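Local coordinates for protein ADP-ribosylating toxin CARDS (Mycoplasma pneumoniae, PDB 4TLV) that transfers the ADP-ribosyl group of NAD(+) to multiple target proteins and causes vacuolation and other cytopathic effects in host cells, at residues Q332-L337 against S353-N358; D318-I323 against R435-F440; L40-G45 against S210-A215. One frame throughout, in Å; residues are numbered along the deposited sequence.

Contact 1: residues Q332-L337 against S353-N358; sequences QISLSL and SVSAVN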
loop_
_atom_site.group_PDB
_atom_site.type_symbol
_atom_site.label_atom_id
_atom_site.label_comp_id
_atom_site.label_asym_id
_atom_site.label_seq_id
_atom_site.Cartn_x
_atom_site.Cartn_y
_atom_site.Cartn_z
ATOM N N GLN A 332 -4.897 -19.700 -3.476
ATOM C CA GLN A 332 -5.448 -18.514 -2.830
ATOM C C GLN A 332 -4.583 -17.252 -2.929
ATOM O O GLN A 332 -4.700 -16.358 -2.106
ATOM C CB GLN A 332 -5.803 -18.805 -1.370
ATOM C CG GLN A 332 -6.710 -20.012 -1.186
ATOM C CD GLN A 332 -6.774 -20.458 0.261
ATOM O OE1 GLN A 332 -5.768 -20.872 0.841
ATOM N NE2 GLN A 332 -7.951 -20.340 0.863
ATOM N N ILE A 333 -3.732 -17.158 -3.941
ATOM C CA ILE A 333 -3.025 -15.898 -4.117
ATOM C C ILE A 333 -3.572 -15.088 -5.293
ATOM O O ILE A 333 -4.175 -15.620 -6.227
ATOM C CB ILE A 333 -1.499 -16.042 -4.201
ATOM C CG1 ILE A 333 -1.115 -16.898 -5.391
ATOM C CG2 ILE A 333 -0.897 -16.572 -2.867
ATOM C CD1 ILE A 333 0.280 -17.442 -5.282
ATOM N N SER A 334 -3.375 -13.786 -5.186
ATOM C CA SER A 334 -3.811 -12.809 -6.170
ATOM C C SER A 334 -2.592 -12.461 -7.016
ATOM O O SER A 334 -1.470 -12.476 -6.511
ATOM C CB SER A 334 -4.305 -11.560 -5.433
ATOM O OG SER A 334 -4.559 -10.496 -6.332
ATOM N N LEU A 335 -2.810 -12.188 -8.301
ATOM C CA LEU A 335 -1.734 -11.812 -9.217
ATOM C C LEU A 335 -1.944 -10.420 -9.816
ATOM O O LEU A 335 -3.072 -10.049 -10.138
ATOM C CB LEU A 335 -1.635 -12.837 -10.347
ATOM C CG LEU A 335 -1.299 -14.269 -9.901
ATOM C CD1 LEU A 335 -1.672 -15.275 -11.013
ATOM C CD2 LEU A 335 0.177 -14.387 -9.491
ATOM N N SER A 336 -0.848 -9.675 -9.976
ATOM C CA SER A 336 -0.866 -8.287 -10.452
ATOM C C SER A 336 0.126 -8.097 -11.595
ATOM O O SER A 336 1.155 -8.773 -11.645
ATOM C CB SER A 336 -0.461 -7.336 -9.310
ATOM O OG SER A 336 -1.463 -7.272 -8.318
ATOM N N LEU A 337 -0.198 -7.186 -12.511
ATOM C CA LEU A 337 0.720 -6.759 -13.557
ATOM C C LEU A 337 1.964 -6.167 -12.926
ATOM O O LEU A 337 1.877 -5.313 -12.037
ATOM C CB LEU A 337 0.054 -5.707 -14.453
ATOM C CG LEU A 337 -0.689 -6.276 -15.667
ATOM C CD1 LEU A 337 -1.753 -7.283 -15.294
ATOM C CD2 LEU A 337 -1.272 -5.140 -16.522
ATOM N N SER A 353 2.954 -11.200 -11.242
ATOM C CA SER A 353 3.556 -11.736 -10.027
ATOM C C SER A 353 2.587 -11.606 -8.854
ATOM O O SER A 353 1.534 -10.979 -8.974
ATOM C CB SER A 353 4.911 -11.090 -9.711
ATOM O OG SER A 353 4.751 -9.753 -9.327
ATOM N N VAL A 354 2.926 -12.227 -7.732
ATOM C CA VAL A 354 2.054 -12.218 -6.558
ATOM C C VAL A 354 1.776 -10.772 -6.113
ATOM O O VAL A 354 2.706 -9.992 -5.898
ATOM C CB VAL A 354 2.675 -13.035 -5.410
ATOM C CG1 VAL A 354 1.877 -12.872 -4.099
ATOM C CG2 VAL A 354 2.723 -14.506 -5.797
ATOM N N SER A 355 0.496 -10.422 -5.984
ATOM C CA SER A 355 0.114 -9.056 -5.587
ATOM C C SER A 355 0.716 -8.696 -4.241
ATOM O O SER A 355 0.547 -9.429 -3.276
ATOM C CB SER A 355 -1.421 -8.931 -5.496
ATOM O OG SER A 355 -2.054 -9.386 -6.679
ATOM N N ALA A 356 1.398 -7.555 -4.162
ATOM C CA ALA A 356 2.092 -7.155 -2.940
ATOM C C ALA A 356 1.886 -5.671 -2.754
ATOM O O ALA A 356 2.078 -4.902 -3.695
ATOM C CB ALA A 356 3.584 -7.432 -3.067
ATOM N N VAL A 357 1.535 -5.259 -1.543
ATOM C CA VAL A 357 1.170 -3.863 -1.324
ATOM C C VAL A 357 2.365 -2.928 -1.371
ATOM O O VAL A 357 2.196 -1.724 -1.544
ATOM C CB VAL A 357 0.401 -3.660 -0.008
ATOM C CG1 VAL A 357 -0.921 -4.418 -0.049
ATOM C CG2 VAL A 357 1.249 -4.094 1.187
ATOM N N ASN A 358 3.567 -3.478 -1.203
ATOM C CA ASN A 358 4.768 -2.664 -1.159
ATOM C C ASN A 358 5.631 -2.764 -2.409
ATOM O O ASN A 358 6.724 -2.233 -2.431
ATOM C CB ASN A 358 5.619 -2.999 0.081
ATOM C CG ASN A 358 6.003 -4.479 0.148
ATOM O OD1 ASN A 358 5.238 -5.351 -0.271
ATOM N ND2 ASN A 358 7.196 -4.763 0.679
#
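Ser334 holds OG anti to its backbone N (chi1 171°), whereas Ser355 and Ser336 hold theirs anti to the carbonyl carbon (chi1 -52° and -70°), and these settings bring three buried hydroxyls together. Ser355 OG is the middle member of a bent chain of three. It is hydrogen-bonded to Ser334 OG at 2.8 Å and to Ser336 OG at 2.7 Å, so one hydroxyl of 353-358 bridges two of 332-337 and the polar groups satisfy one another inside the protein. The backbones run antiparallel here. Ser336 N donates to Ser353 O (2.9 Å) and Ser353 N returns a bond to Ser336 O (3.0 Å), while Ser355 N reaches Ser334 O at 2.9 Å. Leu335 and Val354 form the non-hydrogen-bonded pair between them, their side chains diverging. Away from the serines, Ile333 sets CD1 against Val354 CG2 at 3.9 Å, the two side chains crossing at about a right angle; Phe441 also touches Val354. Ser353 OG turns to Thr338 OG1. The contact illustrates how the open end of a beta hairpin, formed by strands 335-340 and 348-354, is fastened within the beta-trefoil D2 domain.

Contact 2: residues D318-I323 against R435-F440; sequences DVYQRI and RAASTF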
loop_
_atom_site.group_PDB
_atom_site.type_symbol
_atom_site.label_atom_id
_atom_site.label_comp_id
_atom_site.label_asym_id
_atom_site.label_seq_id
_atom_site.Cartn_x
_atom_site.Cartn_y
_atom_site.Cartn_z
ATOM N N ASP A 318 -6.525 -1.192 -8.163
ATOM C CA ASP A 318 -6.856 -0.981 -6.744
ATOM C C ASP A 318 -6.149 0.228 -6.108
ATOM O O ASP A 318 -5.375 0.920 -6.758
ATOM C CB ASP A 318 -6.632 -2.268 -5.915
ATOM C CG ASP A 318 -5.145 -2.591 -5.681
ATOM O OD1 ASP A 318 -4.274 -1.702 -5.796
ATOM O OD2 ASP A 318 -4.851 -3.757 -5.355
ATOM N N VAL A 319 -6.431 0.482 -4.830
ATOM C CA VAL A 319 -5.945 1.690 -4.170
ATOM C C VAL A 319 -4.459 1.640 -3.834
ATOM O O VAL A 319 -3.883 2.661 -3.460
ATOM C CB VAL A 319 -6.717 1.969 -2.867
ATOM C CG1 VAL A 319 -8.092 2.583 -3.187
ATOM C CG2 VAL A 319 -6.849 0.676 -2.054
ATOM N N TYR A 320 -3.842 0.469 -3.999
ATOM C CA TYR A 320 -2.378 0.358 -3.908
ATOM C C TYR A 320 -1.763 0.617 -5.281
ATOM O O TYR A 320 -0.558 0.491 -5.461
ATOM C CB TYR A 320 -1.970 -1.039 -3.410
ATOM C CG TYR A 320 -2.420 -1.307 -1.997
ATOM C CD1 TYR A 320 -1.769 -0.726 -0.921
ATOM C CD2 TYR A 320 -3.503 -2.118 -1.740
ATOM C CE1 TYR A 320 -2.202 -0.948 0.387
ATOM C CE2 TYR A 320 -3.934 -2.342 -0.446
ATOM C CZ TYR A 320 -3.277 -1.750 0.610
ATOM O OH TYR A 320 -3.701 -1.989 1.900
ATOM N N GLN A 321 -2.613 0.991 -6.234
ATOM C CA GLN A 321 -2.208 1.242 -7.622
ATOM C C GLN A 321 -1.931 -0.014 -8.458
ATOM O O GLN A 321 -1.346 0.086 -9.537
ATOM C CB GLN A 321 -1.001 2.202 -7.700
ATOM C CG GLN A 321 -1.265 3.592 -7.145
ATOM C CD GLN A 321 -0.091 4.551 -7.359
ATOM O OE1 GLN A 321 0.572 4.918 -6.278
ATOM N NE2 GLN A 321 0.223 4.940 -8.496
ATOM N N ARG A 322 -2.360 -1.184 -7.980
ATOM C CA ARG A 322 -2.055 -2.424 -8.673
ATOM C C ARG A 322 -3.141 -2.746 -9.676
ATOM O O ARG A 322 -4.317 -2.473 -9.443
ATOM C CB ARG A 322 -1.929 -3.582 -7.685
ATOM C CG ARG A 322 -0.924 -3.320 -6.547
ATOM C CD ARG A 322 -0.927 -4.504 -5.557
ATOM N NE ARG A 322 -2.195 -4.618 -4.847
ATOM C CZ ARG A 322 -2.371 -5.381 -3.769
ATOM N NH1 ARG A 322 -1.354 -6.085 -3.288
ATOM N NH2 ARG A 322 -3.574 -5.472 -3.186
ATOM N N ILE A 323 -2.750 -3.320 -10.800
ATOM C CA ILE A 323 -3.739 -3.858 -11.727
ATOM C C ILE A 323 -3.771 -5.369 -11.517
ATOM O O ILE A 323 -2.806 -6.063 -11.852
ATOM C CB ILE A 323 -3.356 -3.532 -13.194
ATOM C CG1 ILE A 323 -3.254 -2.018 -13.382
ATOM C CG2 ILE A 323 -4.367 -4.143 -14.161
ATOM C CD1 ILE A 323 -2.500 -1.601 -14.662
ATOM N N ARG A 435 -10.219 0.990 -6.926
ATOM C CA ARG A 435 -11.224 0.363 -6.075
ATOM C C ARG A 435 -10.544 -0.196 -4.827
ATOM O O ARG A 435 -9.317 -0.317 -4.779
ATOM C CB ARG A 435 -11.928 -0.778 -6.819
ATOM C CG ARG A 435 -11.056 -2.025 -7.058
ATOM C CD ARG A 435 -11.916 -3.289 -7.414
ATOM N NE ARG A 435 -12.709 -3.064 -8.630
ATOM C CZ ARG A 435 -13.493 -3.971 -9.212
ATOM N NH1 ARG A 435 -13.580 -5.192 -8.711
ATOM N NH2 ARG A 435 -14.169 -3.652 -10.322
ATOM N N ALA A 436 -11.341 -0.528 -3.818
ATOM C CA ALA A 436 -10.802 -1.129 -2.604
ATOM C C ALA A 436 -10.058 -2.431 -2.932
ATOM O O ALA A 436 -10.425 -3.158 -3.849
ATOM C CB ALA A 436 -11.928 -1.370 -1.572
ATOM N N ALA A 437 -9.004 -2.706 -2.177
ATOM C CA ALA A 437 -8.158 -3.864 -2.410
ATOM C C ALA A 437 -8.789 -5.140 -1.867
ATOM O O ALA A 437 -9.625 -5.086 -0.974
ATOM C CB ALA A 437 -6.796 -3.635 -1.761
ATOM N N SER A 438 -8.375 -6.285 -2.399
ATOM C CA SER A 438 -8.959 -7.565 -1.989
ATOM C C SER A 438 -7.968 -8.482 -1.279
ATOM O O SER A 438 -8.379 -9.422 -0.596
ATOM C CB SER A 438 -9.569 -8.294 -3.183
ATOM O OG SER A 438 -8.551 -8.777 -4.036
ATOM N N THR A 439 -6.676 -8.218 -1.456
ATOM C CA THR A 439 -5.637 -8.913 -0.690
ATOM C C THR A 439 -4.596 -7.935 -0.179
ATOM O O THR A 439 -4.393 -6.857 -0.753
ATOM C CB THR A 439 -4.933 -10.028 -1.490
ATOM O OG1 THR A 439 -4.170 -9.460 -2.569
ATOM C CG2 THR A 439 -5.968 -11.068 -2.008
ATOM N N PHE A 440 -3.938 -8.320 0.909
ATOM C CA PHE A 440 -3.061 -7.401 1.625
ATOM C C PHE A 440 -1.740 -8.071 1.993
ATOM O O PHE A 440 -1.361 -8.137 3.162
ATOM C CB PHE A 440 -3.796 -6.903 2.863
ATOM C CG PHE A 440 -5.131 -6.292 2.546
ATOM C CD1 PHE A 440 -6.272 -7.079 2.474
ATOM C CD2 PHE A 440 -5.242 -4.940 2.294
ATOM C CE1 PHE A 440 -7.505 -6.527 2.175
ATOM C CE2 PHE A 440 -6.481 -4.378 1.986
ATOM C CZ PHE A 440 -7.603 -5.171 1.917
HETATM O O HOH W 1 -6.481 -5.960 -4.498
HETATM O O HOH W 2 -1.674 -8.469 -1.745
#
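Asp318 opens a type I beta turn that runs to Gln321, and its backbone makes a single bridge to Arg435, with the CA atoms of the two residues 4.6 Å apart. Asp318 CG lies between the backbone N and the carbonyl carbon (chi1 73°), on the side of the turn where OD1 accepts a bond from Arg322 N and a weak one from Tyr320 N. OD2 faces the guanidinium: Arg322 NE donates to it at 2.8 Å, on its syn lone pair, and Arg322 NH2 at 3.0 Å, completing a buried salt bridge. A bend at chi3 (-66°) brings Arg322 NE to this position. The same NH2 then crosses the contact, donating to Thr439 O at 2.9 Å with an N-H...O angle of 163°; that oxygen lies at the edge of the guanidinium, close to its plane. The turn joins strands 315-317 and 323-325 of the beta-trefoil D2 domain, and the partner segment carries the chain out of D2 into D3, so the ion pair of one domain grips the connection to the next. The side chain of Arg435 leaves the backbone away from the turn, its NH2 bonding to the carbonyl of Glu273 in the KELED motif. Over one face of the guanidinium sits Tyr320 CG, offset toward the rim. Ala437 CB meets the edge of the Tyr320 ring, 3.4 Å from CE2, and Val319 CG2 approaches the same methyl. Tyr320 OH reaches the edge of the Phe440 ring at CD2, 3.4 Å away, the two side chains crossing at about a right angle. Two waters complete the join: one donates to Asp318 OD2 and accepts from Ser438 N at 2.8 Å, and the other accepts from Arg322 NH1 and bonds to Thr439 OG1.

Contact 3: residues L40-G45 against S210-A215; sequences LSTNFG and SIPQAA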
loop_
_atom_site.group_PDB
_atom_site.type_symbol
_atom_site.label_atom_id
_atom_site.label_comp_id
_atom_site.label_asym_id
_atom_site.label_seq_id
_atom_site.Cartn_x
_atom_site.Cartn_y
_atom_site.Cartn_z
ATOM N N LEU A 40 -8.670 6.255 13.452
ATOM C CA LEU A 40 -10.072 5.830 13.376
ATOM C C LEU A 40 -11.071 6.988 13.315
ATOM O O LEU A 40 -12.287 6.770 13.288
ATOM C CB LEU A 40 -10.407 4.915 14.563
ATOM C CG LEU A 40 -9.562 3.652 14.698
ATOM C CD1 LEU A 40 -9.881 2.942 16.014
ATOM C CD2 LEU A 40 -9.845 2.739 13.504
ATOM N N SER A 41 -10.559 8.218 13.312
ATOM C CA SER A 41 -11.395 9.421 13.256
ATOM C C SER A 41 -12.461 9.451 14.363
ATOM O O SER A 41 -13.582 9.901 14.142
ATOM C CB SER A 41 -12.062 9.595 11.884
ATOM O OG SER A 41 -11.104 9.618 10.820
ATOM N N THR A 42 -12.101 8.964 15.545
ATOM C CA THR A 42 -13.010 8.961 16.691
ATOM C C THR A 42 -13.357 10.381 17.126
ATOM O O THR A 42 -12.460 11.194 17.352
ATOM C CB THR A 42 -12.365 8.269 17.893
ATOM O OG1 THR A 42 -11.866 6.997 17.486
ATOM C CG2 THR A 42 -13.391 8.089 19.034
ATOM N N ASN A 43 -14.653 10.668 17.272
ATOM C CA ASN A 43 -15.104 12.009 17.672
ATOM C C ASN A 43 -14.281 13.065 16.947
ATOM O O ASN A 43 -13.658 13.928 17.577
ATOM C CB ASN A 43 -14.958 12.216 19.187
ATOM C CG ASN A 43 -15.775 11.228 20.004
ATOM O OD1 ASN A 43 -16.918 10.815 19.472
ATOM N ND2 ASN A 43 -15.377 10.841 21.107
ATOM N N PHE A 44 -14.299 12.990 15.618
ATOM C CA PHE A 44 -13.373 13.723 14.764
ATOM C C PHE A 44 -13.373 15.224 14.998
ATOM O O PHE A 44 -14.428 15.850 15.172
ATOM C CB PHE A 44 -13.706 13.439 13.290
ATOM C CG PHE A 44 -12.771 14.089 12.320
ATOM C CD1 PHE A 44 -11.472 13.613 12.171
ATOM C CD2 PHE A 44 -13.186 15.162 11.546
ATOM C CE1 PHE A 44 -10.599 14.207 11.252
ATOM C CE2 PHE A 44 -12.314 15.759 10.629
ATOM C CZ PHE A 44 -11.025 15.281 10.488
ATOM N N GLY A 45 -12.181 15.805 14.987
ATOM C CA GLY A 45 -12.069 17.248 14.995
ATOM C C GLY A 45 -11.177 17.782 16.090
ATOM O O GLY A 45 -11.073 18.994 16.236
ATOM N N SER A 210 -4.820 4.667 25.125
ATOM C CA SER A 210 -6.258 4.810 25.278
ATOM C C SER A 210 -6.938 4.424 23.973
ATOM O O SER A 210 -6.950 5.205 23.021
ATOM C CB SER A 210 -6.637 6.247 25.630
ATOM O OG SER A 210 -6.043 6.642 26.853
ATOM N N ILE A 211 -7.506 3.226 23.937
ATOM C CA ILE A 211 -8.177 2.718 22.746
ATOM C C ILE A 211 -9.637 3.131 22.744
ATOM O O ILE A 211 -10.365 2.828 23.689
ATOM C CB ILE A 211 -8.109 1.179 22.699
ATOM C CG1 ILE A 211 -6.710 0.694 23.094
ATOM C CG2 ILE A 211 -8.540 0.664 21.326
ATOM C CD1 ILE A 211 -5.582 1.168 22.160
ATOM N N PRO A 212 -10.082 3.801 21.666
ATOM C CA PRO A 212 -11.460 4.285 21.583
ATOM C C PRO A 212 -12.457 3.154 21.293
ATOM O O PRO A 212 -12.080 2.103 20.778
ATOM C CB PRO A 212 -11.413 5.271 20.413
ATOM C CG PRO A 212 -10.309 4.759 19.540
ATOM C CD PRO A 212 -9.288 4.137 20.465
ATOM N N GLN A 213 -13.721 3.380 21.618
ATOM C CA GLN A 213 -14.743 2.366 21.392
ATOM C C GLN A 213 -15.373 2.478 20.013
ATOM O O GLN A 213 -16.031 1.541 19.556
ATOM C CB GLN A 213 -15.825 2.465 22.465
ATOM C CG GLN A 213 -15.308 2.114 23.853
ATOM C CD GLN A 213 -16.382 2.209 24.907
ATOM O OE1 GLN A 213 -16.794 3.304 25.292
ATOM N NE2 GLN A 213 -16.852 1.056 25.378
ATOM N N ALA A 214 -15.181 3.619 19.357
ATOM C CA ALA A 214 -15.871 3.887 18.094
ATOM C C ALA A 214 -14.978 4.522 17.028
ATOM O O ALA A 214 -13.923 5.098 17.334
ATOM C CB ALA A 214 -17.089 4.755 18.333
ATOM N N ALA A 215 -15.436 4.438 15.781
ATOM C CA ALA A 215 -14.703 4.959 14.624
ATOM C C ALA A 215 -15.643 5.662 13.660
ATOM O O ALA A 215 -16.856 5.457 13.704
ATOM C CB ALA A 215 -13.963 3.834 13.909
#
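Pro212 supplies the ring of this contact, and it meets Thr42 and Leu40 through CB and CG. Both of these carbons lie 3.4 Å from Thr42 OG1. CB also meets Thr42 CG2 at 3.7 Å, and CG meets Leu40 CD1 at 4.0 Å, the leucine and proline side chains crossing at about a right angle. Phe36 and Glu37 touch the proline as well. Thr42 is the residue that joins polar and apolar contacts. Its OG1 stands anti to the carbonyl carbon (chi1 -51°), beside Pro212, and from there donates to Ala214 O at 2.8 Å. The hydroxyl approaches nearly in line with the carbonyl bond, the C=O...O angle being 162°. The side chain of one buried threonine thus answers a backbone acceptor at the start of strand 214-219 while CB and CG2 of Thr42 rest against Pro212 CB. Ala215 closes the other end of the contact: its CB packs against Leu40 CB at 3.8 Å, and Leu40 O comes to 3.3 Å from Ala215 CA.

The loop turns where the helical path is abandoned, at Ser41, whose phi is positive (54°) and whose OG bonds to Leu228 N. In this pertussis toxin S1-like part of the protein, the contact lays the exit of helix 35-40 against strand 214-219. Part of a region inferred to form the NAD(+)-binding pocket, that strand runs between strands 225-226 and 253-258 of a three-stranded antiparallel sheet, with backbone bonds linking Ala215 to Tyr257 and Leu40 to Ser216.

Overall arrangement
From the N terminus, contact 3 comes first: residues 40-45 wait until 210-215 to close a long loop, tying the exit of a helix in the ADP-ribosyltransferase domain to the inferred NAD(+)-binding region. That loop is complete before the others begin. Contact 2 opens at 318-323, and before it closes at 435-440 the chain makes the short hairpin of contact 1, which therefore lies wholly within it. The two centres are about 10 Å apart and the contacts touch: Leu337 N probably bonds to Ile323 O at 2.9 Å. Contact 1 stays within the D2 trefoil, contact 2 ties that domain to the chain leading into D3, and the centres of contacts 2 and 3 lie about 25 Å apart.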